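Local structure of farnesyl pyrophosphate synthetase (Staphylococcus aureus, 5H9D) at the interface of chains A and B. The protein catalyses the synthesis of heptaprenyl diphosphate, a C35 polyprenyl diphosphate, as the polyprenyl synthetase-type component of a two-protein heptaprenyl diphosphate synthase. Numbering follows the deposited sequence. Chains: chain A, Farnesyl pyrophosphate synthetase; chain B, Heptaprenyl diphosphate synthase (HEPPP synthase) subunit 1 family protein.

Contact 1: the interface of chains A and B. Residues chain A 23-24, 28, 112; chain B 102, 105-106.
A:Ser23 and A:Lys24 meet the carboxylate of B:Glu106 across the subunit interface. The two chain A residues lie in the loop just ahead of helix 26-38. B:Glu106 projects from helix 91-112 of chain B.

Two hydrogen bonds end on the same carboxylate oxygen. The hydroxyl OG of A:Ser23 donates to OE2 of B:Glu106 at a very short 2.4 Å, a value not to be pressed at this resolution. OE2 accepts through its anti lone pair, turned away from OE1. The backbone N of A:Lys24 also donates to OE2 of B:Glu106, at 2.5 Å, and from above the carboxylate plane (47° out of it). OE2 is thus gripped by one side chain and one main chain. The glutamate gets there by an extended reach: CG lies anti to its carbonyl carbon (chi1 -80°) and the chain runs straight on beyond it (chi2 173°).

Charge may add to this pairing. The amino group NZ of A:Lys24 stays 5.1 Å from OE1 of B:Glu106, too far for direct contact, but a positive charge there may favour the ionised carboxylate of B:Glu106. The aliphatic part of the lysine crosses the glutamate at about a right angle, with CB of A:Lys24 3.7 Å from CD of B:Glu106.

The apolar contacts lie beside the carboxylate. Methyl CD2 of A:Leu28 rests against CA of B:Glu106 at 3.7 Å and also near the backbone O of B:Asn105. Methyl CG2 of B:Val102 approaches CE1 of A:Phe112 at 4.1 Å. Within chain A, CG of A:Leu28 sits over the rim of one face of the A:Phe112 ring, 4.0 Å above its plane. The leucine therefore links the ring to the partner helix.

The site ties the loop before helix 26-38 to helix 91-112 of the partner subunit, with A:Leu28 and A:Phe112 packing beside it.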
loop_
_atom_site.group_PDB
_atom_site.type_symbol
_atom_site.label_atom_id
_atom_site.label_comp_id
_atom_site.label_asym_id
_atom_site.label_seq_id
_atom_site.Cartn_x
_atom_site.Cartn_y
_atom_site.Cartn_z
ATOM N N SER A 23 -7.480 -18.388 -0.589
ATOM C CA SER A 23 -7.039 -18.359 -1.971
ATOM C C SER A 23 -6.914 -19.708 -2.671
ATOM O O SER A 23 -6.764 -20.744 -2.044
ATOM C CB SER A 23 -5.688 -17.607 -2.038
ATOM O OG SER A 23 -4.925 -17.886 -3.203
ATOM N N LYS A 24 -6.964 -19.667 -3.999
ATOM C CA LYS A 24 -6.790 -20.844 -4.799
ATOM C C LYS A 24 -5.347 -21.313 -4.594
ATOM O O LYS A 24 -5.046 -22.489 -4.790
ATOM C CB LYS A 24 -7.045 -20.522 -6.257
ATOM C CG LYS A 24 -8.512 -20.489 -6.617
ATOM C CD LYS A 24 -8.740 -20.689 -8.113
ATOM C CE LYS A 24 -9.540 -19.513 -8.742
ATOM N NZ LYS A 24 -9.481 -19.497 -10.269
ATOM N N LEU A 28 -0.237 -18.342 -0.393
ATOM C CA LEU A 28 -0.770 -16.997 -0.237
ATOM C C LEU A 28 -1.798 -16.991 0.876
ATOM O O LEU A 28 -1.918 -15.994 1.569
ATOM C CB LEU A 28 -1.418 -16.501 -1.529
ATOM C CG LEU A 28 -0.659 -15.497 -2.395
ATOM C CD1 LEU A 28 0.849 -15.618 -2.168
ATOM C CD2 LEU A 28 -1.015 -15.727 -3.839
ATOM N N PHE A 112 -1.350 -9.698 -3.802
ATOM C CA PHE A 112 -2.588 -10.410 -3.526
ATOM C C PHE A 112 -3.500 -9.565 -2.622
ATOM O O PHE A 112 -4.632 -9.263 -2.975
ATOM C CB PHE A 112 -2.204 -11.754 -2.881
ATOM C CG PHE A 112 -3.353 -12.574 -2.381
ATOM C CD1 PHE A 112 -4.220 -13.197 -3.263
ATOM C CD2 PHE A 112 -3.537 -12.770 -1.008
ATOM C CE1 PHE A 112 -5.254 -14.009 -2.790
ATOM C CE2 PHE A 112 -4.561 -13.573 -0.533
ATOM C CZ PHE A 112 -5.422 -14.196 -1.426
ATOM N N VAL B 102 -5.668 -10.835 -8.687
ATOM C CA VAL B 102 -5.387 -11.808 -7.628
ATOM C C VAL B 102 -5.070 -13.169 -8.234
ATOM O O VAL B 102 -4.215 -13.875 -7.734
ATOM C CB VAL B 102 -6.545 -11.940 -6.502
ATOM C CG1 VAL B 102 -7.657 -10.953 -6.722
ATOM C CG2 VAL B 102 -7.058 -13.360 -6.412
ATOM N N ASN B 105 -1.495 -13.390 -9.605
ATOM C CA ASN B 105 -0.641 -13.535 -8.420
ATOM C C ASN B 105 -0.708 -14.905 -7.777
ATOM O O ASN B 105 0.299 -15.423 -7.343
ATOM C CB ASN B 105 -0.981 -12.451 -7.407
ATOM C CG ASN B 105 -0.487 -11.108 -7.848
ATOM O OD1 ASN B 105 0.711 -10.871 -7.971
ATOM N ND2 ASN B 105 -1.409 -10.222 -8.120
ATOM N N GLU B 106 -1.899 -15.488 -7.725
ATOM C CA GLU B 106 -2.063 -16.844 -7.189
ATOM C C GLU B 106 -1.315 -17.829 -8.123
ATOM O O GLU B 106 -0.576 -18.700 -7.649
ATOM C CB GLU B 106 -3.560 -17.251 -7.106
ATOM C CG GLU B 106 -4.328 -16.719 -5.923
ATOM C CD GLU B 106 -5.843 -17.034 -6.010
ATOM O OE1 GLU B 106 -6.422 -16.900 -7.114
ATOM O OE2 GLU B 106 -6.473 -17.397 -4.986
#

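Contact 2: the interface of chains A and B. Residues chain A 25, 27-28, 101-102, 104-105, 108; chain B 109, 112-113.
This is a helix-packing interface between the two different subunits, where B:Ser109 and B:His112 at the C-terminal end of helix 91-112, and B:His113 just beyond it, meet the starts of two chain A helices. It helps hold the heterodimer together.

A:Asp25 caps helix 26-38. Its OD1 accepts from the backbone N of A:Leu28 at 3.1 Å, through the anti lone pair. OG of B:Ser109 also approaches OD1 of A:Asp25, at 2.9 Å, in a weak hydrogen bond.

B:His113 crosses A:Val27 at about a right angle. Methyl CG2 of A:Val27 lies over the centre of the imidazole, 3.5 Å from its centroid. ND1 of B:His112 sits above the opposite face, and the ring is sandwiched. Its rotation is steadied by a hydrogen bond from ND1 of B:His113 to the backbone O of B:Ser109, 2.8 Å long. The other nitrogen, NE2 of B:His113, lies near the hydroxyl OG1 of A:Thr105 at 3.2 Å. A:Asp102, with OD1 4.3 Å from NE2 of B:His113, may favour a protonated ring.

A:Asp102 caps helix 103-121. Its OD1 accepts from the hydroxyl OG1 of A:Thr105 at 2.8 Å, and its OD2 from the backbone N of A:Thr104. The carboxylate meets the B:His112 ring tip to tip, the planes 20° apart. CG of B:His112 anti to the backbone N (chi1 -175°) carries the ring to the carboxylate, with CE1 foremost. CB of A:Thr104 lies over one face of that ring, toward its rim, 3.7 Å from the centroid.

Methyl CD1 of A:Leu108 packs on CA of B:Ser109.

The site fits the end of the partner helix against two capped helix starts of the synthase subunit.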
loop_
_atom_site.group_PDB
_atom_site.type_symbol
_atom_site.label_atom_id
_atom_site.label_comp_id
_atom_site.label_asym_id
_atom_site.label_seq_id
_atom_site.Cartn_x
_atom_site.Cartn_y
_atom_site.Cartn_z
ATOM N N ASP A 25 -4.444 -20.399 -4.225
ATOM C CA ASP A 25 -3.046 -20.776 -3.949
ATOM C C ASP A 25 -2.873 -20.842 -2.441
ATOM O O ASP A 25 -3.079 -19.862 -1.723
ATOM C CB ASP A 25 -2.008 -19.785 -4.531
ATOM C CG ASP A 25 -0.544 -20.194 -4.195
ATOM O OD1 ASP A 25 -0.066 -19.936 -3.061
ATOM O OD2 ASP A 25 0.138 -20.786 -5.065
ATOM N N VAL A 27 -0.123 -21.253 -0.291
ATOM C CA VAL A 27 0.821 -20.392 0.423
ATOM C C VAL A 27 0.305 -18.977 0.637
ATOM O O VAL A 27 0.419 -18.469 1.718
ATOM C CB VAL A 27 2.182 -20.292 -0.295
ATOM C CG1 VAL A 27 3.082 -19.293 0.439
ATOM C CG2 VAL A 27 2.834 -21.620 -0.313
ATOM N N LEU A 28 -0.237 -18.342 -0.393
ATOM C CA LEU A 28 -0.770 -16.997 -0.237
ATOM C C LEU A 28 -1.798 -16.991 0.876
ATOM O O LEU A 28 -1.918 -15.994 1.569
ATOM C CB LEU A 28 -1.418 -16.501 -1.529
ATOM C CG LEU A 28 -0.659 -15.497 -2.395
ATOM C CD1 LEU A 28 0.849 -15.618 -2.168
ATOM C CD2 LEU A 28 -1.015 -15.727 -3.839
ATOM N N TRP A 101 8.984 -17.791 4.559
ATOM C CA TRP A 101 8.968 -18.430 3.248
ATOM C C TRP A 101 10.146 -17.850 2.458
ATOM O O TRP A 101 11.260 -18.355 2.531
ATOM C CB TRP A 101 7.637 -18.142 2.519
ATOM C CG TRP A 101 6.431 -18.928 3.026
ATOM C CD1 TRP A 101 6.015 -20.163 2.598
ATOM C CD2 TRP A 101 5.480 -18.513 4.024
ATOM N NE1 TRP A 101 4.874 -20.526 3.257
ATOM C CE2 TRP A 101 4.524 -19.540 4.139
ATOM C CE3 TRP A 101 5.351 -17.373 4.835
ATOM C CZ2 TRP A 101 3.455 -19.472 5.026
ATOM C CZ3 TRP A 101 4.277 -17.307 5.727
ATOM C CH2 TRP A 101 3.345 -18.355 5.811
ATOM N N ASP A 102 9.903 -16.803 1.690
ATOM C CA ASP A 102 10.968 -16.166 0.954
ATOM C C ASP A 102 10.518 -14.830 0.371
ATOM O O ASP A 102 9.361 -14.435 0.511
ATOM C CB ASP A 102 11.537 -17.089 -0.144
ATOM C CG ASP A 102 10.564 -17.335 -1.276
ATOM O OD1 ASP A 102 9.619 -18.145 -1.122
ATOM O OD2 ASP A 102 10.745 -16.702 -2.334
ATOM N N THR A 104 10.152 -13.848 -2.817
ATOM C CA THR A 104 9.184 -13.902 -3.912
ATOM C C THR A 104 7.790 -14.003 -3.326
ATOM O O THR A 104 6.858 -13.341 -3.776
ATOM C CB THR A 104 9.370 -15.139 -4.846
ATOM O OG1 THR A 104 10.746 -15.268 -5.260
ATOM C CG2 THR A 104 8.494 -14.974 -6.071
ATOM N N THR A 105 7.654 -14.856 -2.320
ATOM C CA THR A 105 6.372 -15.056 -1.673
ATOM C C THR A 105 5.770 -13.766 -1.113
ATOM O O THR A 105 4.618 -13.444 -1.407
ATOM C CB THR A 105 6.499 -16.103 -0.553
ATOM O OG1 THR A 105 6.911 -17.346 -1.122
ATOM C CG2 THR A 105 5.176 -16.313 0.152
ATOM N N LEU A 108 4.552 -11.361 -3.640
ATOM C CA LEU A 108 3.344 -11.883 -4.205
ATOM C C LEU A 108 2.176 -11.726 -3.256
ATOM O O LEU A 108 1.054 -11.376 -3.695
ATOM C CB LEU A 108 3.520 -13.360 -4.585
ATOM C CG LEU A 108 4.318 -13.686 -5.860
ATOM C CD1 LEU A 108 4.359 -15.189 -5.987
ATOM C CD2 LEU A 108 3.679 -13.094 -7.125
ATOM N N SER B 109 2.437 -17.606 -7.662
ATOM C CA SER B 109 2.804 -18.230 -6.391
ATOM C C SER B 109 2.839 -19.754 -6.543
ATOM O O SER B 109 3.758 -20.433 -6.053
ATOM C CB SER B 109 1.806 -17.863 -5.300
ATOM O OG SER B 109 2.168 -18.466 -4.077
ATOM N N HIS B 112 5.963 -20.696 -8.518
ATOM C CA HIS B 112 7.124 -20.563 -7.674
ATOM C C HIS B 112 7.224 -21.748 -6.694
ATOM O O HIS B 112 8.315 -22.298 -6.499
ATOM C CB HIS B 112 7.061 -19.219 -6.915
ATOM C CG HIS B 112 8.284 -18.926 -6.103
ATOM N ND1 HIS B 112 8.387 -19.242 -4.764
ATOM C CD2 HIS B 112 9.493 -18.436 -6.464
ATOM C CE1 HIS B 112 9.606 -18.971 -4.336
ATOM N NE2 HIS B 112 10.297 -18.481 -5.350
ATOM N N HIS B 113 6.098 -22.154 -6.107
ATOM C CA HIS B 113 6.102 -23.240 -5.133
ATOM C C HIS B 113 5.992 -24.669 -5.672
ATOM O O HIS B 113 5.538 -25.577 -4.952
ATOM C CB HIS B 113 5.010 -23.013 -4.079
ATOM C CG HIS B 113 5.274 -21.845 -3.175
ATOM N ND1 HIS B 113 4.727 -20.598 -3.386
ATOM C CD2 HIS B 113 6.081 -21.722 -2.090
ATOM C CE1 HIS B 113 5.191 -19.755 -2.475
ATOM N NE2 HIS B 113 6.014 -20.412 -1.678
#

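Contact 1 and contact 2 are neighbouring patches of one interface. The centres of their C-alpha atoms are about 9 Å apart. They share A:Leu28, which turns one methyl, CD2, to both patches and CD1 to contact 2. Both draw on the same three helices, 26-38 and 103-121 of chain A and 91-112 of chain B, and on loops at their ends. Contact 1 uses earlier turns of the chain B helix and contact 2 its C-terminal end. Together they form a continuous strip along that helix. This probably fixes how the two subunits are oriented in the heterodimer; the structure alone does not show an effect on catalysis.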